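Local coordinates for ABC transporter substrate-binding protein (Bradyrhizobium japonicum, PDB 4I1D), which probably captures small organic solutes in the periplasm, perhaps polyamines, as the binding component of an ABC transporter, and carries D-malate in this crystal, at residues Q15-T19 with N35-I39; A21-S26 with V256-N260; I84-M90 with L249-P255; M90-Y94 with P269-K273; S101-S107 with I227-L233. Numbering follows the deposited sequence.

Interaction 5 forms the buried centre of the chain, and its strands hold together mainly through backbone hydrogen bonds. The other four lie farther out, in one lobe, are only partly buried and rely on side chains. Interactions 1 and 2 share helix 12-30: the first ties it to strand 33-38 through polar side chains, while the second packs it on helix 255-260 through apolar groups and a histidine. Interactions 3 and 4 share Met-90; asparagine hydrogen bonds join a short helix to helix 242-252 in interaction 3, and apolar loop packing fills interaction 4. Gln-258 of interaction 2 bonds to Asn-271 of interaction 4 and Tyr-102 of interaction 5, while Tyr-102 also bonds to Gln-18 of interaction 1.

Interaction 1. Residues Q15-T19 with N35-I39; sequences QAAQT and NQDSI
This contact belongs to the beta-alpha-beta unit formed by strand 4-9, helix 12-30 and strand 33-38, in which the helix packs beside the strand that follows it. The segment 15-19 is alpha-helical and 35-38 extended; their axes approach to 11.2 Å at 162°, nearly antiparallel, with Gln-15 CA 8.3 Å from Ser-38 CA. The link is made entirely by polar groups. From the helix, Gln-15 (chi1 and chi2 both t) stretches its amide to the strand: Gln-15 NE2 donates to the backbone, Asp-37 O at 3.0 Å, and to a side chain, Gln-36 OE1 at 2.7 Å, while Gln-15 OE1 accepts from Ser-38 OG at 2.9 Å and also from Gly-11 N. In the reverse direction Gln-36 (chi1 m, chi2 t) reaches the helix one turn beyond Gln-15, where Gln-36 NE2 donates to Thr-19 OG1 at 2.8 Å. The strand edge also serves the subunit interface: Asp-37, its CA-to-CB bond directed away from the helix, forms a salt bridge through OD2 with Arg-208 of a second subunit, whose Gly-12 N is hydrogen-bonded to Ser-38 OG. Within the helix, Thr-19 OG1, with chi1 m, donates to Gln-15 O at 3.0 Å.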
# COMPACT_ATOMS: atom_id res chain seq x y z
N GLN A 15 2.84 41.05 0.76
CA GLN A 15 2.09 41.50 -0.42
C GLN A 15 1.29 42.77 -0.13
O GLN A 15 1.06 43.58 -1.03
CB GLN A 15 1.18 40.39 -0.97
CG GLN A 15 0.58 40.69 -2.34
CD GLN A 15 0.22 39.42 -3.13
OE1 GLN A 15 0.76 38.34 -2.88
NE2 GLN A 15 -0.68 39.55 -4.09
N ALA A 16 0.83 42.94 1.10
CA ALA A 16 0.10 44.17 1.43
C ALA A 16 1.04 45.37 1.30
O ALA A 16 0.65 46.45 0.85
CB ALA A 16 -0.50 44.09 2.82
N ALA A 17 2.29 45.18 1.71
CA ALA A 17 3.28 46.25 1.66
C ALA A 17 3.62 46.60 0.21
O ALA A 17 3.81 47.76 -0.12
CB ALA A 17 4.54 45.84 2.41
N GLN A 18 3.69 45.57 -0.64
CA GLN A 18 3.94 45.76 -2.06
C GLN A 18 2.84 46.58 -2.68
O GLN A 18 3.07 47.38 -3.59
CB GLN A 18 3.98 44.41 -2.78
CG GLN A 18 5.17 43.53 -2.44
CD GLN A 18 5.04 42.20 -3.14
OE1 GLN A 18 4.93 42.16 -4.36
NE2 GLN A 18 5.00 41.11 -2.37
N THR A 19 1.62 46.33 -2.21
CA THR A 19 0.45 46.98 -2.75
C THR A 19 0.52 48.48 -2.49
O THR A 19 0.34 49.29 -3.40
CB THR A 19 -0.84 46.37 -2.17
OG1 THR A 19 -0.98 45.03 -2.65
CG2 THR A 19 -2.07 47.20 -2.55
N ASN A 35 -4.72 42.98 -11.14
CA ASN A 35 -5.36 41.92 -10.37
C ASN A 35 -4.31 41.10 -9.65
O ASN A 35 -3.27 40.75 -10.21
CB ASN A 35 -6.21 41.04 -11.29
CG ASN A 35 -7.13 41.86 -12.17
OD1 ASN A 35 -7.01 41.84 -13.40
ND2 ASN A 35 -8.05 42.59 -11.55
N GLN A 36 -4.56 40.81 -8.38
CA GLN A 36 -3.59 40.13 -7.55
C GLN A 36 -3.96 38.68 -7.31
O GLN A 36 -5.14 38.33 -7.25
CB GLN A 36 -3.45 40.83 -6.20
CG GLN A 36 -2.81 42.21 -6.27
CD GLN A 36 -2.42 42.74 -4.89
OE1 GLN A 36 -1.96 41.98 -4.03
NE2 GLN A 36 -2.61 44.04 -4.68
N ASP A 37 -2.95 37.85 -7.12
CA ASP A 37 -3.15 36.50 -6.63
C ASP A 37 -1.99 36.19 -5.69
O ASP A 37 -1.03 36.98 -5.62
CB ASP A 37 -3.21 35.51 -7.80
CG ASP A 37 -4.01 34.25 -7.47
OD1 ASP A 37 -4.36 34.06 -6.28
OD2 ASP A 37 -4.28 33.44 -8.39
N SER A 38 -2.07 35.08 -4.98
CA SER A 38 -1.04 34.67 -4.03
C SER A 38 -0.88 33.16 -4.02
O SER A 38 -1.85 32.42 -4.22
CB SER A 38 -1.39 35.13 -2.60
OG SER A 38 -1.51 36.54 -2.56
N ILE A 39 0.34 32.71 -3.78
CA ILE A 39 0.62 31.30 -3.65
C ILE A 39 1.99 31.15 -2.98
O ILE A 39 2.90 31.94 -3.24
CB ILE A 39 0.58 30.58 -5.03
CG1 ILE A 39 0.53 29.06 -4.85
CG2 ILE A 39 1.76 30.99 -5.90
CD1 ILE A 39 0.29 28.29 -6.14

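Interaction 2. Residues A21-S26 with V256-N260; sequences AILDPS and VHQAN
The segments 21-26 and 256-260 are both helical, with axes 8.8 Å apart at 143°. Ala-21 opens a wider pi-type turn over 21-23 and forms the closest CA pair, its CA 5.2 Å from Asn-260 CA; Ala-21 CB meets Asn-260 C at 3.6 Å. Ile-22 (chi1 m, chi2 t) has its CA 5.3 Å from His-257 CA and lays CG1 3.7 Å from His-257 O, while Ile-22 CD1 reaches Gln-258 NE2 at 3.8 Å, an amide whose OE1 bonds to Asn-271 N. Pro-25, whose nitrogen has no hydrogen to give the preceding turn, marks a kink and places CB 4.1 Å from the His-257 ring centroid, an off-centre CH-pi contact. Ser-26 (chi1 m) donates OG to Ile-22 O at 2.8 Å. On the other helix His-257 (chi1 m) bonds through ND1 to Glu-251 O, and Asn-260 ND2 donates to Val-256 O at 2.9 Å. This is tight helix-helix packing, with the small Ala-21 set against Asn-260, within one lobe of a periplasmic binding protein fold.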
# COMPACT_ATOMS: atom_id res chain seq x y z
N ALA A 21 3.21 50.33 -1.57
CA ALA A 21 4.44 50.92 -2.08
C ALA A 21 4.56 50.86 -3.60
O ALA A 21 5.09 51.78 -4.21
CB ALA A 21 5.65 50.24 -1.46
N ILE A 22 4.09 49.77 -4.19
CA ILE A 22 4.42 49.48 -5.59
C ILE A 22 3.24 49.27 -6.54
O ILE A 22 3.16 49.94 -7.57
CB ILE A 22 5.38 48.30 -5.70
CG1 ILE A 22 6.73 48.67 -5.06
CG2 ILE A 22 5.56 47.90 -7.15
CD1 ILE A 22 7.73 47.57 -5.10
N LEU A 23 2.34 48.35 -6.21
CA LEU A 23 1.25 48.01 -7.12
C LEU A 23 0.30 49.20 -7.36
O LEU A 23 0.09 49.60 -8.50
CB LEU A 23 0.49 46.78 -6.63
CG LEU A 23 1.41 45.59 -6.34
CD1 LEU A 23 0.61 44.35 -5.91
CD2 LEU A 23 2.27 45.28 -7.54
N ASP A 24 -0.27 49.75 -6.30
CA ASP A 24 -1.20 50.88 -6.44
C ASP A 24 -0.60 52.08 -7.18
O ASP A 24 -1.20 52.61 -8.11
CB ASP A 24 -1.77 51.34 -5.09
CG ASP A 24 -2.92 50.47 -4.62
OD1 ASP A 24 -3.36 49.59 -5.39
OD2 ASP A 24 -3.39 50.67 -3.48
N PRO A 25 0.60 52.53 -6.75
CA PRO A 25 1.17 53.68 -7.47
C PRO A 25 1.48 53.34 -8.94
O PRO A 25 1.25 54.18 -9.81
CB PRO A 25 2.47 53.97 -6.69
CG PRO A 25 2.27 53.31 -5.33
CD PRO A 25 1.43 52.09 -5.61
N SER A 26 1.97 52.14 -9.21
CA SER A 26 2.23 51.72 -10.58
C SER A 26 0.96 51.64 -11.43
O SER A 26 0.94 52.09 -12.58
CB SER A 26 2.93 50.36 -10.59
OG SER A 26 4.26 50.47 -10.10
N VAL A 256 11.85 55.32 -6.97
CA VAL A 256 10.94 55.85 -5.96
C VAL A 256 9.98 54.80 -5.41
O VAL A 256 9.86 54.63 -4.20
CB VAL A 256 10.13 57.04 -6.50
CG1 VAL A 256 9.18 57.56 -5.44
CG2 VAL A 256 11.07 58.15 -6.96
N HIS A 257 9.30 54.09 -6.31
CA HIS A 257 8.36 53.06 -5.88
C HIS A 257 9.10 52.05 -5.01
O HIS A 257 8.62 51.65 -3.95
CB HIS A 257 7.73 52.35 -7.09
CG HIS A 257 6.83 53.23 -7.90
ND1 HIS A 257 6.40 52.88 -9.17
CD2 HIS A 257 6.28 54.43 -7.64
CE1 HIS A 257 5.63 53.83 -9.64
NE2 HIS A 257 5.53 54.79 -8.73
N GLN A 258 10.28 51.67 -5.47
CA GLN A 258 11.13 50.74 -4.77
C GLN A 258 11.59 51.27 -3.41
O GLN A 258 11.55 50.55 -2.42
CB GLN A 258 12.35 50.40 -5.64
CG GLN A 258 12.05 49.39 -6.74
CD GLN A 258 12.24 47.97 -6.25
OE1 GLN A 258 13.27 47.65 -5.65
NE2 GLN A 258 11.26 47.10 -6.51
N ALA A 259 12.01 52.53 -3.36
CA ALA A 259 12.44 53.12 -2.10
C ALA A 259 11.28 53.17 -1.10
O ALA A 259 11.50 53.25 0.10
CB ALA A 259 13.04 54.55 -2.33
N ASN A 260 10.05 53.10 -1.60
CA ASN A 260 8.89 53.15 -0.72
C ASN A 260 8.58 51.81 -0.04
O ASN A 260 7.89 51.78 0.98
CB ASN A 260 7.66 53.68 -1.44
CG ASN A 260 7.50 55.18 -1.29
OD1 ASN A 260 6.79 55.67 -0.41
ND2 ASN A 260 8.19 55.93 -2.15

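Interaction 3. Residues I84-M90 with L249-P255; sequences IPNAAAM and LNEAVDP
Asn-86 (chi1 m) lies over the last turn of helix 242-252, its CB 3.6 Å from Val-253 CG2 and its amide against the Asp-254 backbone, with ND2 3.7 Å from Asp-254 CA. The two asparagines of the contact pair reciprocally: Asn-86 ND2 donates to Asn-250 O at 2.8 Å, and Asn-250 (chi1 t) turns its OD1 back to accept from Asn-86 N, also at 2.8 Å. Asn-86 N is an NH of the first turn of helix 85-88, with no main-chain acceptor within that helix. Ile-84 occupies the N-cap position just before this helix, its CA 4.9 Å from Asn-250 CA. The contact thus docks a short helix of the solute-binding fold, leading toward strand 100-112, against the C-terminal end of helix 242-252, where Val-253 leaves helical geometry and Asp-254 becomes the N-cap of helix 255-260, its OD2 accepting from His-257 N. Apolar packing lies beside the polar pair. Ile-84 CD1 touches Leu-249 CD2 at 4.3 Å, and Ala-87 CB meets Val-253 CG2 at 4.2 Å. Beyond the helix the chain turns extended at Met-90, a selenomethionine with chi1 m, chi2 t and chi3 p, whose SE rests 4.0 Å from Val-253 CB.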
# COMPACT_ATOMS: atom_id res chain seq x y z
N ILE A 84 12.49 48.34 -20.86
CA ILE A 84 12.42 48.45 -19.40
C ILE A 84 13.56 49.31 -18.87
O ILE A 84 14.44 48.82 -18.15
CB ILE A 84 12.44 47.06 -18.75
CG1 ILE A 84 11.57 46.09 -19.56
CG2 ILE A 84 11.98 47.14 -17.31
CD1 ILE A 84 11.65 44.64 -19.11
N PRO A 85 13.55 50.60 -19.22
CA PRO A 85 14.65 51.53 -18.91
C PRO A 85 15.13 51.42 -17.46
O PRO A 85 16.33 51.34 -17.21
CB PRO A 85 14.02 52.90 -19.15
CG PRO A 85 12.95 52.65 -20.15
CD PRO A 85 12.41 51.29 -19.84
N ASN A 86 14.19 51.39 -16.51
CA ASN A 86 14.55 51.30 -15.10
C ASN A 86 15.35 50.04 -14.78
O ASN A 86 16.26 50.06 -13.94
CB ASN A 86 13.30 51.40 -14.22
CG ASN A 86 12.70 52.79 -14.23
OD1 ASN A 86 13.41 53.79 -14.41
ND2 ASN A 86 11.39 52.88 -14.05
N ALA A 87 15.03 48.94 -15.45
CA ALA A 87 15.73 47.70 -15.20
C ALA A 87 17.09 47.71 -15.90
O ALA A 87 18.08 47.22 -15.37
CB ALA A 87 14.90 46.51 -15.67
N ALA A 88 17.12 48.28 -17.10
CA ALA A 88 18.37 48.40 -17.84
C ALA A 88 19.40 49.24 -17.08
O ALA A 88 20.60 48.99 -17.17
CB ALA A 88 18.12 49.01 -19.22
N ALA A 89 18.92 50.22 -16.32
CA ALA A 89 19.81 51.11 -15.57
C ALA A 89 20.40 50.44 -14.33
O ALA A 89 21.38 50.93 -13.76
CB ALA A 89 19.10 52.40 -15.21
N MSE A 90 19.81 49.32 -13.91
CA MSE A 90 20.33 48.57 -12.77
C MSE A 90 21.60 47.80 -13.16
O MSE A 90 21.76 47.42 -14.32
CB MSE A 90 19.27 47.61 -12.22
CG MSE A 90 18.13 48.34 -11.52
SE MSE A 90 16.56 47.22 -11.17
CE MSE A 90 17.43 45.75 -10.24
N LEU A 249 6.56 46.05 -15.27
CA LEU A 249 7.88 45.67 -14.77
C LEU A 249 8.74 46.91 -14.63
O LEU A 249 9.51 47.06 -13.69
CB LEU A 249 8.55 44.68 -15.71
CG LEU A 249 8.90 43.34 -15.07
CD1 LEU A 249 7.64 42.70 -14.50
CD2 LEU A 249 9.57 42.42 -16.08
N ASN A 250 8.61 47.81 -15.59
CA ASN A 250 9.40 49.02 -15.57
C ASN A 250 9.03 49.94 -14.40
O ASN A 250 9.91 50.49 -13.74
CB ASN A 250 9.32 49.75 -16.90
CG ASN A 250 10.20 50.95 -16.94
OD1 ASN A 250 11.43 50.83 -16.86
ND2 ASN A 250 9.60 52.13 -17.07
N GLU A 251 7.73 50.09 -14.15
CA GLU A 251 7.27 50.84 -12.98
C GLU A 251 7.61 50.14 -11.65
O GLU A 251 7.80 50.79 -10.62
CB GLU A 251 5.77 51.13 -13.05
CG GLU A 251 5.39 52.25 -14.01
CD GLU A 251 6.18 53.53 -13.75
OE1 GLU A 251 6.04 54.12 -12.66
OE2 GLU A 251 6.96 53.93 -14.65
N ALA A 252 7.67 48.81 -11.66
CA ALA A 252 7.86 48.06 -10.43
C ALA A 252 9.27 48.24 -9.87
O ALA A 252 9.48 48.14 -8.66
CB ALA A 252 7.56 46.58 -10.64
N VAL A 253 10.24 48.48 -10.75
CA VAL A 253 11.61 48.70 -10.29
C VAL A 253 12.00 50.17 -10.38
O VAL A 253 13.18 50.52 -10.39
CB VAL A 253 12.64 47.82 -11.04
CG1 VAL A 253 12.29 46.34 -10.90
CG2 VAL A 253 12.78 48.23 -12.50
N ASP A 254 11.00 51.03 -10.45
CA ASP A 254 11.23 52.48 -10.38
C ASP A 254 11.88 52.79 -9.03
O ASP A 254 11.40 52.35 -7.98
CB ASP A 254 9.90 53.22 -10.55
CG ASP A 254 10.03 54.72 -10.36
OD1 ASP A 254 10.14 55.45 -11.38
OD2 ASP A 254 10.00 55.18 -9.20
N PRO A 255 13.00 53.53 -9.05
CA PRO A 255 13.69 53.94 -7.82
C PRO A 255 12.75 54.38 -6.68
O PRO A 255 12.86 53.85 -5.58
CB PRO A 255 14.55 55.11 -8.29
CG PRO A 255 14.91 54.74 -9.68
CD PRO A 255 13.71 54.01 -10.25

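Interaction 4. Residues M90-Y94 with P269-K273; sequences MPEAY and PGNPK. With SO4 (sulfate ion), chain F.
A proline with its CG set over the face of a tyrosine ring is the striking feature here: Pro-272 CG sits 3.9 Å from the Tyr-94 ring centroid and 16° off the ring normal, a CH-pi contact. It joins two loops of the solute-binding fold, one between helix 85-88 and strand 100-112, the other following strand 268-269. Residues 92-94 form a 3-10 turn closed by Tyr-94 N to Pro-91 O at 2.9 Å, and Tyr-94 adopts chi1 m. Pro-91 CD adds to the apolar patch, 4.1 Å from Pro-272 CG. Deeper, the selenomethionine Met-90 slides alongside the second loop, with CG 3.5 Å from Asn-271 CG and CE 3.6 Å from Gly-270 O; the CA atoms of Met-90 and Asn-271 are 6.6 Å apart. Asn-271 (chi1 t) shapes its own loop through an Asx turn, OD1 accepting from Lys-273 N at 2.8 Å, while its ND2 donates to Val-253 O. At the exposed end, Glu-92 N binds a sulfate ion, probably from the crystallisation liquor, donating to SO4 O4 at 2.9 Å.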
# COMPACT_ATOMS: atom_id res chain seq x y z
N MSE A 90 19.81 49.32 -13.91
CA MSE A 90 20.33 48.57 -12.77
C MSE A 90 21.60 47.80 -13.16
O MSE A 90 21.76 47.42 -14.32
CB MSE A 90 19.27 47.61 -12.22
CG MSE A 90 18.13 48.34 -11.52
SE MSE A 90 16.56 47.22 -11.17
CE MSE A 90 17.43 45.75 -10.24
N PRO A 91 22.50 47.57 -12.19
CA PRO A 91 23.70 46.78 -12.48
C PRO A 91 23.33 45.38 -12.97
O PRO A 91 22.28 44.86 -12.59
CB PRO A 91 24.41 46.71 -11.12
CG PRO A 91 23.94 47.91 -10.40
CD PRO A 91 22.50 48.09 -10.81
N GLU A 92 24.19 44.80 -13.80
CA GLU A 92 23.90 43.52 -14.43
C GLU A 92 23.77 42.39 -13.43
O GLU A 92 23.09 41.39 -13.68
CB GLU A 92 24.95 43.20 -15.50
CG GLU A 92 25.01 44.25 -16.60
CD GLU A 92 25.32 43.67 -17.97
OE1 GLU A 92 26.19 42.78 -18.05
OE2 GLU A 92 24.69 44.12 -18.96
N ALA A 93 24.41 42.54 -12.27
CA ALA A 93 24.32 41.52 -11.24
C ALA A 93 22.93 41.50 -10.57
O ALA A 93 22.64 40.59 -9.78
CB ALA A 93 25.40 41.72 -10.21
N TYR A 94 22.10 42.48 -10.87
CA TYR A 94 20.76 42.58 -10.26
C TYR A 94 19.65 42.10 -11.19
O TYR A 94 18.47 42.16 -10.84
CB TYR A 94 20.47 44.01 -9.81
CG TYR A 94 21.21 44.44 -8.56
CD1 TYR A 94 20.60 44.38 -7.31
CD2 TYR A 94 22.51 44.94 -8.63
CE1 TYR A 94 21.28 44.78 -6.16
CE2 TYR A 94 23.18 45.35 -7.49
CZ TYR A 94 22.56 45.27 -6.26
OH TYR A 94 23.22 45.68 -5.13
N PRO A 269 15.26 47.16 -1.04
CA PRO A 269 14.81 47.36 -2.42
C PRO A 269 15.65 46.54 -3.41
O PRO A 269 16.87 46.53 -3.30
CB PRO A 269 15.03 48.87 -2.65
CG PRO A 269 16.17 49.22 -1.76
CD PRO A 269 16.09 48.28 -0.55
N GLY A 270 14.99 45.84 -4.33
CA GLY A 270 15.71 45.14 -5.39
C GLY A 270 16.57 46.10 -6.21
O GLY A 270 17.64 45.73 -6.69
N ASN A 271 16.10 47.33 -6.38
CA ASN A 271 16.84 48.33 -7.15
C ASN A 271 17.65 49.22 -6.23
O ASN A 271 17.10 50.08 -5.54
CB ASN A 271 15.89 49.19 -8.00
CG ASN A 271 16.64 50.17 -8.90
OD1 ASN A 271 17.82 50.45 -8.71
ND2 ASN A 271 15.93 50.69 -9.89
N PRO A 272 18.97 49.02 -6.21
CA PRO A 272 19.85 49.77 -5.31
C PRO A 272 19.78 51.28 -5.54
O PRO A 272 20.18 52.04 -4.65
CB PRO A 272 21.25 49.21 -5.62
CG PRO A 272 21.13 48.63 -6.99
CD PRO A 272 19.73 48.10 -7.07
N LYS A 273 19.28 51.71 -6.70
CA LYS A 273 19.09 53.14 -6.96
C LYS A 273 18.11 53.76 -5.98
O LYS A 273 18.13 54.97 -5.75
CB LYS A 273 18.62 53.38 -8.40
CG LYS A 273 19.69 53.21 -9.46
CD LYS A 273 19.80 54.45 -10.34
CE LYS A 273 20.86 54.27 -11.42
NZ LYS A 273 21.27 55.56 -12.05
S SO4 F . 27.27 46.74 -14.39
O1 SO4 F . 27.63 47.67 -13.33
O2 SO4 F . 26.11 47.24 -15.13
O3 SO4 F . 28.39 46.59 -15.32
O4 SO4 F . 26.97 45.43 -13.80

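Interaction 5. Residues S101-S107 with I227-L233; sequences SYEFYSS and ILQSTSL
Strands 100-112 and 219-235 pair at the centre of the chain and run between its two lobes, consistent with the hinge strands of periplasmic binding proteins. The segments are antiparallel, axes 4.3 Å apart at 153°. Tyr-105 and Gln-229 form a hydrogen-bonded pair (Tyr-105 N to Gln-229 O 2.9 Å, Gln-229 N to Tyr-105 O 2.8 Å), as do Ser-107 and Ile-227 (Ser-107 N to Ile-227 O 3.0 Å, Ile-227 N to Ser-107 O 2.9 Å). Between and beside them, Ser-106 with Leu-228 and Phe-104 with Ser-230 are non-hydrogen-bonded pairs. A classic bulge then sets Tyr-102, at phi/psi -115/-42°, and Glu-103 both opposite Thr-231: Tyr-102 N donates to Thr-231 O at 2.8 Å and Thr-231 N to Glu-103 O at 3.1 Å. Past it, Ser-101 pairs with Ser-232.

Aromatic faces rest on the partner strand through CH-pi contacts. Leu-233 CD2 lies 3.6 Å from the Tyr-102 ring centroid, Ser-230 CB 4.0 Å from that of Phe-104 (chi1 m), and Gln-229 CB 4.0 Å from that of Tyr-105 (chi1 p). Glu-103 OE1 and Thr-231 OG1 approach to 2.5 Å, near Asp-61 OD1. Backbone hydrogen bonds thus join the strands across the one-residue register shift, while Tyr-105, edge-to-face with Trp-205 of the D-malate pocket and hydrogen-bonded through OH to a glycerol, probably borders the cleft.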
# COMPACT_ATOMS: atom_id res chain seq x y z
N SER A 101 15.70 41.84 -10.14
CA SER A 101 15.64 41.81 -8.67
C SER A 101 14.57 42.76 -8.14
O SER A 101 14.48 43.91 -8.57
CB SER A 101 17.00 42.16 -8.07
OG SER A 101 18.00 41.26 -8.53
N TYR A 102 13.79 42.28 -7.19
CA TYR A 102 12.59 43.00 -6.76
C TYR A 102 12.68 43.48 -5.31
O TYR A 102 12.31 44.61 -5.00
CB TYR A 102 11.37 42.11 -6.98
CG TYR A 102 10.02 42.71 -6.65
CD1 TYR A 102 9.58 43.88 -7.25
CD2 TYR A 102 9.15 42.05 -5.78
CE1 TYR A 102 8.33 44.40 -6.96
CE2 TYR A 102 7.92 42.55 -5.48
CZ TYR A 102 7.50 43.73 -6.08
OH TYR A 102 6.26 44.22 -5.78
N GLU A 103 13.20 42.62 -4.43
CA GLU A 103 13.42 42.97 -3.03
C GLU A 103 14.40 41.99 -2.37
O GLU A 103 14.50 40.83 -2.79
CB GLU A 103 12.09 42.97 -2.28
CG GLU A 103 11.34 41.65 -2.41
CD GLU A 103 11.78 40.59 -1.39
OE1 GLU A 103 11.57 39.39 -1.66
OE2 GLU A 103 12.33 40.95 -0.33
N PHE A 104 15.12 42.44 -1.35
CA PHE A 104 16.04 41.58 -0.63
C PHE A 104 15.53 41.26 0.77
O PHE A 104 15.02 42.15 1.45
CB PHE A 104 17.41 42.23 -0.53
CG PHE A 104 18.15 42.28 -1.82
CD1 PHE A 104 18.00 43.35 -2.67
CD2 PHE A 104 19.02 41.26 -2.17
CE1 PHE A 104 18.69 43.41 -3.87
CE2 PHE A 104 19.72 41.30 -3.36
CZ PHE A 104 19.55 42.38 -4.22
N TYR A 105 15.67 40.00 1.17
CA TYR A 105 15.36 39.56 2.53
C TYR A 105 16.49 38.68 3.05
O TYR A 105 17.30 38.20 2.27
CB TYR A 105 14.05 38.77 2.57
CG TYR A 105 14.02 37.51 1.72
CD1 TYR A 105 14.13 36.25 2.30
CD2 TYR A 105 13.85 37.59 0.35
CE1 TYR A 105 14.07 35.10 1.52
CE2 TYR A 105 13.80 36.44 -0.43
CZ TYR A 105 13.90 35.20 0.15
OH TYR A 105 13.84 34.08 -0.64
N SER A 106 16.51 38.47 4.36
CA SER A 106 17.56 37.65 4.96
C SER A 106 17.00 36.52 5.81
O SER A 106 15.95 36.66 6.45
CB SER A 106 18.48 38.51 5.82
OG SER A 106 19.07 39.54 5.06
N SER A 107 17.70 35.38 5.80
CA SER A 107 17.51 34.36 6.81
C SER A 107 18.52 34.69 7.90
O SER A 107 19.70 34.80 7.63
CB SER A 107 17.79 32.97 6.25
OG SER A 107 16.80 32.61 5.29
N ILE A 227 21.99 35.05 5.83
CA ILE A 227 22.01 34.69 4.42
C ILE A 227 21.13 35.68 3.62
O ILE A 227 19.90 35.70 3.77
CB ILE A 227 21.55 33.24 4.18
CG1 ILE A 227 22.45 32.26 4.93
CG2 ILE A 227 21.55 32.93 2.70
CD1 ILE A 227 22.12 32.14 6.40
N LEU A 228 21.78 36.49 2.80
CA LEU A 228 21.10 37.55 2.06
C LEU A 228 20.53 37.01 0.75
O LEU A 228 21.26 36.46 -0.08
CB LEU A 228 22.06 38.71 1.77
CG LEU A 228 21.46 39.88 1.00
CD1 LEU A 228 20.17 40.40 1.66
CD2 LEU A 228 22.49 40.98 0.89
N GLN A 229 19.22 37.16 0.59
CA GLN A 229 18.51 36.56 -0.54
C GLN A 229 17.61 37.58 -1.20
O GLN A 229 17.48 38.71 -0.72
CB GLN A 229 17.69 35.38 -0.05
CG GLN A 229 18.54 34.28 0.60
CD GLN A 229 17.73 33.42 1.55
OE1 GLN A 229 17.90 33.48 2.78
NE2 GLN A 229 16.84 32.61 0.99
N SER A 230 16.97 37.19 -2.30
CA SER A 230 16.08 38.10 -3.02
C SER A 230 15.01 37.37 -3.81
O SER A 230 15.19 36.22 -4.23
CB SER A 230 16.90 38.95 -4.00
OG SER A 230 17.36 38.15 -5.08
N THR A 231 13.89 38.05 -4.04
CA THR A 231 12.96 37.61 -5.08
C THR A 231 13.10 38.52 -6.30
O THR A 231 13.65 39.64 -6.21
CB THR A 231 11.49 37.61 -4.61
OG1 THR A 231 11.14 38.91 -4.11
CG2 THR A 231 11.27 36.56 -3.50
N SER A 232 12.63 38.02 -7.44
CA SER A 232 12.66 38.77 -8.69
C SER A 232 11.31 38.66 -9.41
O SER A 232 10.54 37.72 -9.19
CB SER A 232 13.78 38.25 -9.61
OG SER A 232 15.05 38.41 -9.02
N LEU A 233 11.03 39.63 -10.29
CA LEU A 233 9.83 39.60 -11.11
C LEU A 233 10.17 38.99 -12.46
O LEU A 233 11.24 39.25 -13.02
CB LEU A 233 9.32 41.02 -11.32
CG LEU A 233 9.02 41.84 -10.06
CD1 LEU A 233 8.37 43.14 -10.47
CD2 LEU A 233 8.10 41.06 -9.13